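Local atomic coordinates of GTPase activator-like protein (Chaetomium thermophilum, PDB entry 6SSH), a protein that probably stimulates GTP hydrolysis by a small GTPase, this chain being the GAP domain of a longer TSC2-like protein. Residues G38-L43 with G61-C66; K96-D102 with F120-N125; Y128-T134 with F155-M161; Q163-I169 with F197-W201. All coordinates share one frame; numbering follows the deposited sequence. Where two conformers were deposited one is given.

In the fold
Four contacts, all within the Rap/ran-GAP domain, show how one mixed sheet organises a chain. Contacts 1 and 3 belong to that sheet: contact 1 includes its outermost strand 39-42, while contact 3 pairs strands 127-134 and 155-162 on the other side of the chain's centre; the two contact centres lie about 23 Å apart. Contact 2 joins helix 93-99 to the loop leading into strand 127-134, and contact 4 sets the loop after strand 155-162 against the end of helix 183-201. The contacts follow one another along the chain. Contacts 2, 3 and 4 touch in pairs, whereas contact 1 stays about 8 Å from contact 2 at the nearest atoms. Helices and loops are thus built onto a continuous sheet.

Contact 1: G38-L43 with G61-C66; sequences GALTRL and GQYTYC. With EDO (1,2-ethanediol), chain B; EDO (1,2-ethanediol), chain E.
Leu40 lies across two tyrosines of the adjoining strand, giving one methyl to each ring. CD1 of Leu40 is over a face of Tyr65, 4.0 Å from the ring centroid, and CD2 of Leu40 is over a face of Tyr63, 4.3 Å from that centroid. The opposite face of Tyr63 takes Arg42 CD, 3.5 Å from Tyr63 CZ, so this ring is sandwiched between aliphatic groups. A bend in the arginine (chi2 77°) brings Arg42 NH1 2.9 Å from Gln62 O, where it uses an in-plane lone pair; Leu43 N is a second donor to the same oxygen. Arg42 NH1 also forms a salt bridge with Asp58. On the other face of the sheet, in one Thr41 conformer, OG1 donates to Ala39 O at 2.9 Å, approaching from above the carbonyl plane, while Cys66 N reaches that oxygen from the opposite face. The antiparallel ladder has Ala39-Cys66 and Thr41-Thr64 as hydrogen-bonded pairs. An ethanediol, probably from the crystallisation liquor, accepts from Gln62 N and Tyr63 N. Strand 39-42 follows helix 28-37 and forms one margin of the sheet; Tyr65 packs on Leu34 and Lys35 of that helix and bonds through its backbone to Phe76 in strand 73-78.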
# COMPACT_ATOMS: atom_id res chain seq x y z
N GLY A 38 -1.39 9.52 4.95
CA GLY A 38 -2.60 10.25 4.69
C GLY A 38 -3.39 10.49 5.96
O GLY A 38 -2.96 10.09 7.05
N ALA A 39 -4.49 11.20 5.82
CA ALA A 39 -5.38 11.44 6.97
C ALA A 39 -6.41 10.33 7.10
O ALA A 39 -6.98 9.87 6.12
CB ALA A 39 -6.08 12.71 6.83
N LEU A 40 -6.68 9.97 8.34
CA LEU A 40 -7.74 8.99 8.62
C LEU A 40 -9.10 9.61 8.27
O LEU A 40 -9.42 10.73 8.72
CB LEU A 40 -7.67 8.65 10.10
CG LEU A 40 -8.57 7.46 10.47
CD1 LEU A 40 -8.02 6.16 10.05
CD2 LEU A 40 -8.90 7.48 11.98
N THR A 41 -9.86 8.91 7.45
CA THR A 41 -11.07 9.46 6.87
C THR A 41 -12.21 8.44 6.97
O THR A 41 -12.02 7.27 6.62
CB THR A 41 -10.79 9.85 5.43
OG1 THR A 41 -9.67 10.75 5.43
CG2 THR A 41 -11.93 10.60 4.80
N ARG A 42 -13.36 8.89 7.48
CA ARG A 42 -14.53 8.03 7.64
C ARG A 42 -15.17 7.74 6.28
O ARG A 42 -15.38 8.65 5.47
CB ARG A 42 -15.54 8.73 8.57
CG ARG A 42 -16.75 7.87 8.95
CD ARG A 42 -16.39 6.81 10.04
NE ARG A 42 -17.58 6.02 10.42
CZ ARG A 42 -18.07 5.04 9.64
NH1 ARG A 42 -17.49 4.62 8.50
NH2 ARG A 42 -19.19 4.43 10.06
N LEU A 43 -15.50 6.47 6.03
CA LEU A 43 -16.04 6.08 4.72
C LEU A 43 -17.57 6.17 4.59
O LEU A 43 -18.07 6.49 3.52
CB LEU A 43 -15.59 4.67 4.36
CG LEU A 43 -14.10 4.61 3.96
CD1 LEU A 43 -13.66 3.19 3.93
CD2 LEU A 43 -13.92 5.27 2.57
N GLY A 61 -14.60 -1.50 5.70
CA GLY A 61 -14.07 -0.88 6.89
C GLY A 61 -14.68 0.48 7.13
O GLY A 61 -15.21 1.09 6.20
N GLN A 62 -14.56 0.96 8.35
CA GLN A 62 -15.05 2.27 8.72
C GLN A 62 -14.17 3.42 8.25
O GLN A 62 -14.67 4.53 7.99
CB GLN A 62 -15.31 2.37 10.22
CG GLN A 62 -16.38 1.40 10.70
CD GLN A 62 -16.49 1.42 12.18
OE1 GLN A 62 -15.92 2.28 12.86
NE2 GLN A 62 -17.23 0.46 12.72
N TYR A 63 -12.88 3.18 8.10
CA TYR A 63 -11.89 4.23 7.80
C TYR A 63 -10.90 3.82 6.73
O TYR A 63 -10.56 2.66 6.62
CB TYR A 63 -11.12 4.61 9.05
CG TYR A 63 -11.94 5.26 10.10
CD1 TYR A 63 -12.53 4.50 11.13
CD2 TYR A 63 -12.20 6.63 10.10
CE1 TYR A 63 -13.36 5.07 12.09
CE2 TYR A 63 -13.00 7.22 11.08
CZ TYR A 63 -13.58 6.44 12.04
OH TYR A 63 -14.36 7.00 13.02
N THR A 64 -10.42 4.80 5.97
CA THR A 64 -9.20 4.63 5.20
C THR A 64 -8.30 5.85 5.44
O THR A 64 -8.61 6.68 6.30
CB THR A 64 -9.52 4.39 3.75
OG1 THR A 64 -8.30 3.89 3.19
CG2 THR A 64 -10.01 5.59 3.03
N TYR A 65 -7.19 5.88 4.75
CA TYR A 65 -6.28 6.99 4.76
C TYR A 65 -6.30 7.64 3.37
O TYR A 65 -6.30 6.95 2.35
CB TYR A 65 -4.84 6.52 5.12
CG TYR A 65 -4.72 6.09 6.57
CD1 TYR A 65 -5.02 4.78 6.94
CD2 TYR A 65 -4.39 7.00 7.57
CE1 TYR A 65 -4.98 4.42 8.26
CE2 TYR A 65 -4.32 6.65 8.87
CZ TYR A 65 -4.60 5.33 9.21
OH TYR A 65 -4.52 4.98 10.55
N CYS A 66 -6.28 8.98 3.37
CA CYS A 66 -6.40 9.74 2.13
C CYS A 66 -5.45 10.92 2.13
O CYS A 66 -5.21 11.55 3.14
CB CYS A 66 -7.84 10.28 1.95
SG CYS A 66 -9.09 9.00 1.90
C1 EDO B . -12.17 -0.99 10.61
O1 EDO B . -13.59 -0.71 10.47
C2 EDO B . -11.33 0.22 10.26
O2 EDO B . -11.47 0.59 8.90
C1 EDO E . -6.83 2.87 12.82
O1 EDO E . -5.96 2.66 11.67
C2 EDO E . -8.27 3.38 12.57
O2 EDO E . -9.08 2.49 11.78

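Contact 2: K96-D102 with F120-N125; sequences KRHIGND and FPSQFN
Gly100 and Ser122 bring their CA atoms within 5.5 Å of each other where two type I turns meet, Ile99 to Asp102 and Ser122 to Asn125. Ser122 OG donates to Gly100 O at 2.6 Å, in the carbonyl plane and on a lone pair. With OG opposite its own backbone nitrogen (chi1 175°), the same hydroxyl accepts from Phe124 N at 2.9 Å, closing an ST turn; two bonds therefore fix its rotation. Asn125 ND2 reaches Ile99 O at 2.9 Å in a fairly straight bond (162°), and that oxygen also accepts from Asp102 N. The Asn125 amide is held at its other end by Tyr128 OH. In one of its two conformers, Lys96 bends toward the loop to place NZ 2.9 Å from Pro121 O, and NZ also makes a salt bridge with Glu17. Beside these polar links, Phe124 presents its ring edge to Gly100 O, and Asn101 runs alongside it, pointing the same way, with amide and ring planes 28° apart. The Asn101 amide is steadied by a bond from ND2 to Arg97 O, one turn back at 2.8 Å. The carbonyls of Ile99 and Gly100 are thus met by side chains of a turn-rich loop. In Rap-GAP relatives an asparagine thumb replaces an arginine finger; the HIGND run His98-Asp102, leading from helix into turn, resembles the thumb motif, so Asn101 is probably its counterpart.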
# COMPACT_ATOMS: atom_id res chain seq x y z
N LYS A 96 -9.19 -8.26 -2.20
CA LYS A 96 -8.48 -8.47 -3.48
C LYS A 96 -9.05 -7.60 -4.56
O LYS A 96 -8.32 -7.16 -5.48
CB LYS A 96 -8.44 -9.95 -3.88
CG LYS A 96 -7.71 -10.34 -5.11
CD LYS A 96 -6.24 -9.97 -5.08
CE LYS A 96 -5.51 -10.21 -6.39
NZ LYS A 96 -5.37 -11.64 -6.72
N ARG A 97 -10.36 -7.34 -4.53
CA ARG A 97 -10.98 -6.57 -5.61
C ARG A 97 -10.39 -5.16 -5.66
O ARG A 97 -10.40 -4.56 -6.76
CB ARG A 97 -12.50 -6.51 -5.50
CG ARG A 97 -13.03 -5.50 -4.47
CD ARG A 97 -14.56 -5.60 -4.39
NE ARG A 97 -15.18 -4.36 -3.94
CZ ARG A 97 -15.38 -4.04 -2.69
NH1 ARG A 97 -15.97 -2.91 -2.42
NH2 ARG A 97 -14.94 -4.77 -1.68
N HIS A 98 -9.92 -4.65 -4.54
CA HIS A 98 -9.27 -3.33 -4.56
C HIS A 98 -7.84 -3.44 -5.03
O HIS A 98 -7.49 -2.87 -6.06
CB HIS A 98 -9.33 -2.68 -3.19
CG HIS A 98 -10.71 -2.52 -2.68
ND1 HIS A 98 -11.60 -1.67 -3.29
CD2 HIS A 98 -11.32 -3.04 -1.61
CE1 HIS A 98 -12.75 -1.74 -2.62
NE2 HIS A 98 -12.61 -2.57 -1.61
N ILE A 99 -7.02 -4.21 -4.33
CA ILE A 99 -5.58 -4.22 -4.68
C ILE A 99 -5.35 -4.90 -6.02
O ILE A 99 -4.43 -4.46 -6.74
CB ILE A 99 -4.71 -4.76 -3.53
CG1 ILE A 99 -5.05 -6.21 -3.32
CG2 ILE A 99 -4.87 -3.84 -2.27
CD1 ILE A 99 -3.96 -7.09 -3.70
N GLY A 100 -6.16 -5.83 -6.44
CA GLY A 100 -5.98 -6.48 -7.73
C GLY A 100 -6.34 -5.60 -8.89
O GLY A 100 -5.92 -5.87 -10.02
N ASN A 101 -7.05 -4.50 -8.63
CA ASN A 101 -7.43 -3.54 -9.66
C ASN A 101 -6.65 -2.22 -9.53
O ASN A 101 -7.00 -1.28 -10.23
CB ASN A 101 -8.94 -3.33 -9.64
CG ASN A 101 -9.63 -4.48 -10.29
OD1 ASN A 101 -9.51 -4.73 -11.50
ND2 ASN A 101 -10.33 -5.26 -9.47
N ASP A 102 -5.66 -2.19 -8.64
CA ASP A 102 -4.81 -1.01 -8.47
C ASP A 102 -3.52 -1.23 -9.20
O ASP A 102 -2.81 -2.21 -9.00
CB ASP A 102 -4.54 -0.81 -7.01
CG ASP A 102 -5.77 -0.36 -6.20
OD1 ASP A 102 -6.72 0.15 -6.81
OD2 ASP A 102 -5.70 -0.49 -4.95
N PHE A 120 0.68 -11.47 -5.55
CA PHE A 120 -0.70 -11.03 -5.60
C PHE A 120 -1.12 -11.02 -7.07
O PHE A 120 -1.24 -9.95 -7.70
CB PHE A 120 -0.84 -9.60 -5.04
CG PHE A 120 -0.30 -9.43 -3.66
CD1 PHE A 120 -0.96 -9.95 -2.54
CD2 PHE A 120 0.83 -8.70 -3.45
CE1 PHE A 120 -0.41 -9.74 -1.27
CE2 PHE A 120 1.35 -8.48 -2.19
CZ PHE A 120 0.75 -9.04 -1.12
N PRO A 121 -1.32 -12.19 -7.65
CA PRO A 121 -1.52 -12.25 -9.10
C PRO A 121 -2.66 -11.38 -9.62
O PRO A 121 -3.79 -11.39 -9.17
CB PRO A 121 -1.76 -13.75 -9.39
CG PRO A 121 -1.93 -14.40 -8.06
CD PRO A 121 -1.36 -13.51 -7.00
N SER A 122 -2.32 -10.55 -10.60
CA SER A 122 -3.26 -9.69 -11.23
C SER A 122 -2.59 -9.15 -12.46
O SER A 122 -1.46 -8.62 -12.36
CB SER A 122 -3.63 -8.49 -10.38
OG SER A 122 -4.47 -7.65 -11.17
N GLN A 123 -3.34 -9.14 -13.53
CA GLN A 123 -2.87 -8.50 -14.74
C GLN A 123 -2.89 -6.99 -14.68
O GLN A 123 -2.49 -6.35 -15.65
CB GLN A 123 -3.72 -8.93 -15.94
CG GLN A 123 -5.15 -8.51 -15.90
CD GLN A 123 -5.96 -9.27 -16.94
OE1 GLN A 123 -5.41 -9.73 -17.95
NE2 GLN A 123 -7.25 -9.42 -16.69
N PHE A 124 -3.40 -6.40 -13.61
CA PHE A 124 -3.43 -4.92 -13.46
C PHE A 124 -2.40 -4.40 -12.47
O PHE A 124 -2.18 -3.17 -12.39
CB PHE A 124 -4.81 -4.46 -13.13
CG PHE A 124 -5.85 -4.93 -14.11
CD1 PHE A 124 -6.88 -5.77 -13.71
CD2 PHE A 124 -5.75 -4.60 -15.46
CE1 PHE A 124 -7.82 -6.24 -14.60
CE2 PHE A 124 -6.70 -5.07 -16.38
CZ PHE A 124 -7.73 -5.90 -15.94
N ASN A 125 -1.63 -5.27 -11.86
CA ASN A 125 -0.63 -4.79 -10.92
C ASN A 125 0.65 -4.54 -11.68
O ASN A 125 1.30 -5.47 -12.15
CB ASN A 125 -0.35 -5.75 -9.80
CG ASN A 125 -1.44 -5.79 -8.69
OD1 ASN A 125 -1.20 -6.45 -7.68
ND2 ASN A 125 -2.53 -5.09 -8.84

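Contact 3: Y128-T134 with F155-M161; sequences YIVITPT and FVMVQVM
Tyr128 and Met161 bond to each other in both directions through their backbones, with Tyr128 N 2.8 Å from Met161 O, and the exchange repeats between Val130 and Gln159 and between Thr132 and Met157. Most of these bonds are close to straight; Met157 N, 2.9 Å from Thr132 O, is the one that approaches from above the carbonyl plane. Beyond Pro133 the ladder weakens. Thr134 N is a long 3.3 Å from Phe155 O, and the reciprocal bond is replaced by a water that donates to Thr134 O at 2.7 Å and accepts from Phe155 N at 2.9 Å. This is a regular antiparallel pair within the mixed sheet of the GAP domain: strand 127-134 also bonds to the parallel strand 104-109, and strand 155-162 to strand 176-179. The alternation of side chains gives the pair two unlike faces. On the face of Ile129, Ile131, Val158 and Val160, Ile129 CG2 lies 4.0 Å from Val158 CG1, the two side chains running side by side. Farther along, Ile131 CG2 meets Val156 CG2 at 3.8 Å. Helix 183-201 covers this aliphatic layer, with Ala191 against Ile129, Leu183 against Val156 and Val158, and Leu190 against Val158. The reverse face carries Tyr128, Val130 and Met161. There the Met161 chain is extended as far as its sulfur (chi2 180°), which puts SD 4.1 Å from Val130 CG2, while Phe117 of a loop touches the same methionine and meets the Tyr128 ring.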
# COMPACT_ATOMS: atom_id res chain seq x y z
N TYR A 128 5.01 -2.48 -7.56
CA TYR A 128 5.00 -2.64 -6.11
C TYR A 128 6.12 -1.76 -5.54
O TYR A 128 7.27 -1.79 -6.01
CB TYR A 128 5.23 -4.09 -5.68
CG TYR A 128 4.14 -5.03 -6.15
CD1 TYR A 128 4.38 -5.90 -7.20
CD2 TYR A 128 2.85 -4.95 -5.60
CE1 TYR A 128 3.43 -6.75 -7.65
CE2 TYR A 128 1.87 -5.80 -6.07
CZ TYR A 128 2.16 -6.65 -7.09
OH TYR A 128 1.19 -7.54 -7.62
N ILE A 129 5.79 -0.96 -4.56
CA ILE A 129 6.73 -0.15 -3.77
C ILE A 129 6.95 -0.90 -2.50
O ILE A 129 6.01 -0.98 -1.66
CB ILE A 129 6.22 1.25 -3.52
CG1 ILE A 129 6.04 1.99 -4.83
CG2 ILE A 129 7.17 2.02 -2.59
CD1 ILE A 129 5.16 3.16 -4.76
N VAL A 130 8.06 -1.59 -2.34
CA VAL A 130 8.28 -2.55 -1.26
C VAL A 130 9.11 -1.93 -0.15
O VAL A 130 10.24 -1.46 -0.41
CB VAL A 130 8.93 -3.81 -1.76
CG1 VAL A 130 9.02 -4.78 -0.65
CG2 VAL A 130 8.18 -4.40 -2.96
N ILE A 131 8.60 -1.88 1.06
CA ILE A 131 9.22 -1.31 2.26
C ILE A 131 9.66 -2.49 3.10
O ILE A 131 8.83 -3.29 3.49
CB ILE A 131 8.25 -0.46 3.07
CG1 ILE A 131 7.76 0.72 2.25
CG2 ILE A 131 8.88 -0.02 4.40
CD1 ILE A 131 6.51 1.43 2.78
N THR A 132 10.93 -2.61 3.43
CA THR A 132 11.43 -3.70 4.25
C THR A 132 12.23 -3.11 5.39
O THR A 132 13.32 -2.56 5.13
CB THR A 132 12.32 -4.64 3.44
OG1 THR A 132 11.63 -5.05 2.25
CG2 THR A 132 12.66 -5.88 4.20
N PRO A 133 11.79 -3.23 6.64
CA PRO A 133 12.58 -2.74 7.77
C PRO A 133 13.97 -3.36 7.79
O PRO A 133 14.20 -4.51 7.43
CB PRO A 133 11.79 -3.17 8.97
CG PRO A 133 10.33 -3.14 8.44
CD PRO A 133 10.45 -3.71 7.06
N THR A 134 14.97 -2.56 8.19
CA THR A 134 16.35 -2.98 8.32
C THR A 134 16.92 -2.48 9.62
O THR A 134 16.57 -1.37 10.05
CB THR A 134 17.16 -2.49 7.16
OG1 THR A 134 18.51 -2.93 7.32
CG2 THR A 134 17.18 -0.98 7.11
N PHE A 155 15.43 2.93 10.20
CA PHE A 155 15.41 2.95 8.75
C PHE A 155 14.72 1.77 8.15
O PHE A 155 14.58 0.70 8.82
CB PHE A 155 16.84 3.07 8.20
CG PHE A 155 17.54 4.33 8.63
CD1 PHE A 155 18.15 4.43 9.87
CD2 PHE A 155 17.57 5.42 7.76
CE1 PHE A 155 18.74 5.62 10.29
CE2 PHE A 155 18.17 6.62 8.17
CZ PHE A 155 18.75 6.71 9.42
N VAL A 156 14.30 1.94 6.90
CA VAL A 156 13.79 0.84 6.07
C VAL A 156 14.50 0.90 4.72
O VAL A 156 15.10 1.90 4.34
CB VAL A 156 12.27 0.94 5.84
CG1 VAL A 156 11.52 0.93 7.19
CG2 VAL A 156 11.92 2.17 5.06
N MET A 157 14.45 -0.19 3.99
CA MET A 157 14.78 -0.26 2.60
C MET A 157 13.56 -0.09 1.76
O MET A 157 12.51 -0.65 2.10
CB MET A 157 15.46 -1.58 2.29
CG MET A 157 16.73 -1.82 3.11
SD MET A 157 17.98 -0.49 3.10
CE MET A 157 18.25 -0.43 1.36
N VAL A 158 13.66 0.68 0.70
CA VAL A 158 12.55 0.89 -0.23
C VAL A 158 13.01 0.48 -1.61
O VAL A 158 14.08 0.94 -2.05
CB VAL A 158 12.05 2.37 -0.29
CG1 VAL A 158 10.92 2.47 -1.29
CG2 VAL A 158 11.63 2.85 1.07
N GLN A 159 12.29 -0.42 -2.26
CA GLN A 159 12.62 -0.94 -3.58
C GLN A 159 11.39 -0.93 -4.46
O GLN A 159 10.27 -1.30 -4.02
CB GLN A 159 13.14 -2.36 -3.46
CG GLN A 159 13.52 -3.05 -4.78
CD GLN A 159 14.17 -4.43 -4.57
OE1 GLN A 159 14.49 -4.83 -3.45
NE2 GLN A 159 14.34 -5.17 -5.66
N VAL A 160 11.51 -0.51 -5.69
CA VAL A 160 10.39 -0.54 -6.61
C VAL A 160 10.57 -1.79 -7.46
O VAL A 160 11.69 -2.06 -8.00
CB VAL A 160 10.30 0.73 -7.45
CG1 VAL A 160 9.20 0.68 -8.52
CG2 VAL A 160 10.15 1.92 -6.59
N MET A 161 9.50 -2.56 -7.61
CA MET A 161 9.49 -3.77 -8.44
C MET A 161 8.38 -3.61 -9.45
O MET A 161 7.26 -3.34 -9.06
CB MET A 161 9.26 -5.03 -7.63
CG MET A 161 10.36 -5.32 -6.67
SD MET A 161 10.08 -6.80 -5.72
CE MET A 161 9.71 -8.03 -6.95
O HOH W 1 17.40 0.96 11.07

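Contact 4: Q163-I169 with F197-W201; sequences QPGFPEI and FSLVW
Phe166 directs an edge at the face of the Trp201 indole in a T-shaped (edge-to-face) pair, its ring centroid 4.7 Å from that of the five-membered ring and the planes 66° apart. Closest are Phe166 CD2 and Trp201 CD2, at 3.4 Å. A first torsion that sets CG opposite the backbone nitrogen (chi1 -166°) sends the phenyl group toward the helix, where its far end, CZ, meets Phe197 CB at 3.9 Å and Ser198 OG at 3.5 Å, the latter hydrogen-bonded to Ala194 O. This holds for one of two Trp201 conformers. In a second group, Pro167 lies over one face of Phe197 and slides past it in the opposite direction, while Pro167 CD comes 3.8 Å from Trp201 CD1. Ile169 adds a looser touch, CG1 to Phe197 CD2 at 4.2 Å. Polar contact is slight: Trp201 NE1 makes a weak, bent bond to Gly165 O at 3.4 Å, within the type II turn Gln163-Phe166. Residues 163-169, just after strand 155-162, thus lie against the last turn or so of helix 183-201, with Tyr126, just ahead of strand 127-134, bonding to Gln163 through the backbone and meeting Trp201 edge-to-face.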
# COMPACT_ATOMS: atom_id res chain seq x y z
N GLN A 163 6.58 -4.52 -13.61
CA GLN A 163 6.55 -5.41 -14.78
C GLN A 163 7.72 -5.16 -15.72
O GLN A 163 8.26 -4.05 -15.81
CB GLN A 163 5.28 -5.15 -15.57
CG GLN A 163 4.02 -5.43 -14.85
CD GLN A 163 3.77 -6.86 -14.72
OE1 GLN A 163 4.46 -7.68 -15.32
NE2 GLN A 163 2.74 -7.20 -13.95
N PRO A 164 8.12 -6.16 -16.51
CA PRO A 164 9.17 -5.91 -17.50
C PRO A 164 8.76 -4.84 -18.52
O PRO A 164 7.60 -4.88 -18.95
CB PRO A 164 9.32 -7.26 -18.22
CG PRO A 164 8.78 -8.26 -17.24
CD PRO A 164 7.72 -7.57 -16.44
N GLY A 165 9.64 -3.90 -18.78
CA GLY A 165 9.36 -2.82 -19.72
C GLY A 165 8.67 -1.63 -19.04
O GLY A 165 8.53 -0.58 -19.70
N PHE A 166 8.33 -1.72 -17.76
CA PHE A 166 7.68 -0.61 -17.07
C PHE A 166 8.75 0.44 -16.79
O PHE A 166 9.87 0.12 -16.42
CB PHE A 166 6.99 -1.07 -15.78
CG PHE A 166 6.07 -0.04 -15.23
CD1 PHE A 166 6.54 0.91 -14.37
CD2 PHE A 166 4.76 0.02 -15.66
CE1 PHE A 166 5.71 1.94 -13.91
CE2 PHE A 166 3.93 1.02 -15.20
CZ PHE A 166 4.36 1.94 -14.33
N PRO A 167 8.40 1.73 -16.91
CA PRO A 167 9.43 2.74 -16.64
C PRO A 167 10.10 2.63 -15.25
O PRO A 167 9.45 2.44 -14.20
CB PRO A 167 8.66 4.08 -16.69
CG PRO A 167 7.31 3.79 -17.21
CD PRO A 167 7.13 2.31 -17.40
N GLU A 168 11.41 2.79 -15.20
CA GLU A 168 12.09 2.88 -13.91
C GLU A 168 11.62 4.10 -13.17
O GLU A 168 11.29 5.15 -13.75
CB GLU A 168 13.62 2.94 -14.09
CG GLU A 168 14.22 1.78 -14.82
CD GLU A 168 15.74 1.84 -14.86
OE1 GLU A 168 16.32 2.81 -14.32
OE2 GLU A 168 16.34 0.92 -15.44
N ILE A 169 11.51 3.89 -11.86
CA ILE A 169 11.25 4.88 -10.88
C ILE A 169 12.29 4.57 -9.80
O ILE A 169 12.49 3.37 -9.46
CB ILE A 169 9.84 4.68 -10.28
CG1 ILE A 169 8.81 4.49 -11.40
CG2 ILE A 169 9.49 5.83 -9.40
CD1 ILE A 169 7.54 3.94 -10.93
N PHE A 197 2.59 7.14 -14.38
CA PHE A 197 3.14 6.34 -15.43
C PHE A 197 2.20 5.18 -15.81
O PHE A 197 2.10 4.86 -16.98
CB PHE A 197 4.50 5.76 -15.01
CG PHE A 197 5.64 6.75 -15.03
CD1 PHE A 197 5.87 7.56 -16.09
CD2 PHE A 197 6.48 6.81 -13.94
CE1 PHE A 197 6.98 8.47 -16.11
CE2 PHE A 197 7.58 7.66 -13.95
CZ PHE A 197 7.78 8.49 -14.96
N SER A 198 1.57 4.59 -14.80
CA SER A 198 0.65 3.47 -15.03
C SER A 198 -0.52 3.84 -15.90
O SER A 198 -0.91 3.05 -16.74
CB SER A 198 0.14 2.94 -13.72
OG SER A 198 1.16 2.27 -12.98
N LEU A 199 -1.01 5.06 -15.76
CA LEU A 199 -2.11 5.47 -16.62
C LEU A 199 -1.73 5.49 -18.06
O LEU A 199 -2.51 5.16 -18.94
CB LEU A 199 -2.66 6.81 -16.16
CG LEU A 199 -3.37 6.75 -14.83
CD1 LEU A 199 -3.61 8.17 -14.31
CD2 LEU A 199 -4.69 6.00 -14.94
N VAL A 200 -0.50 5.91 -18.38
CA VAL A 200 -0.02 5.85 -19.75
C VAL A 200 0.23 4.42 -20.18
O VAL A 200 -0.15 4.01 -21.29
CB VAL A 200 1.28 6.69 -19.92
CG1 VAL A 200 1.92 6.46 -21.30
CG2 VAL A 200 0.95 8.14 -19.66
N TRP A 201 0.85 3.66 -19.30
CA TRP A 201 1.24 2.31 -19.66
C TRP A 201 -0.02 1.42 -19.91
O TRP A 201 0.04 0.51 -20.74
CB TRP A 201 2.17 1.77 -18.55
CG TRP A 201 3.26 0.81 -18.98
CD1 TRP A 201 4.38 1.11 -19.69
CD2 TRP A 201 3.34 -0.59 -18.68
NE1 TRP A 201 5.14 -0.04 -19.87
CE2 TRP A 201 4.53 -1.09 -19.25
CE3 TRP A 201 2.52 -1.48 -17.97
CZ2 TRP A 201 4.90 -2.42 -19.15
CZ3 TRP A 201 2.89 -2.80 -17.88
CH2 TRP A 201 4.08 -3.26 -18.46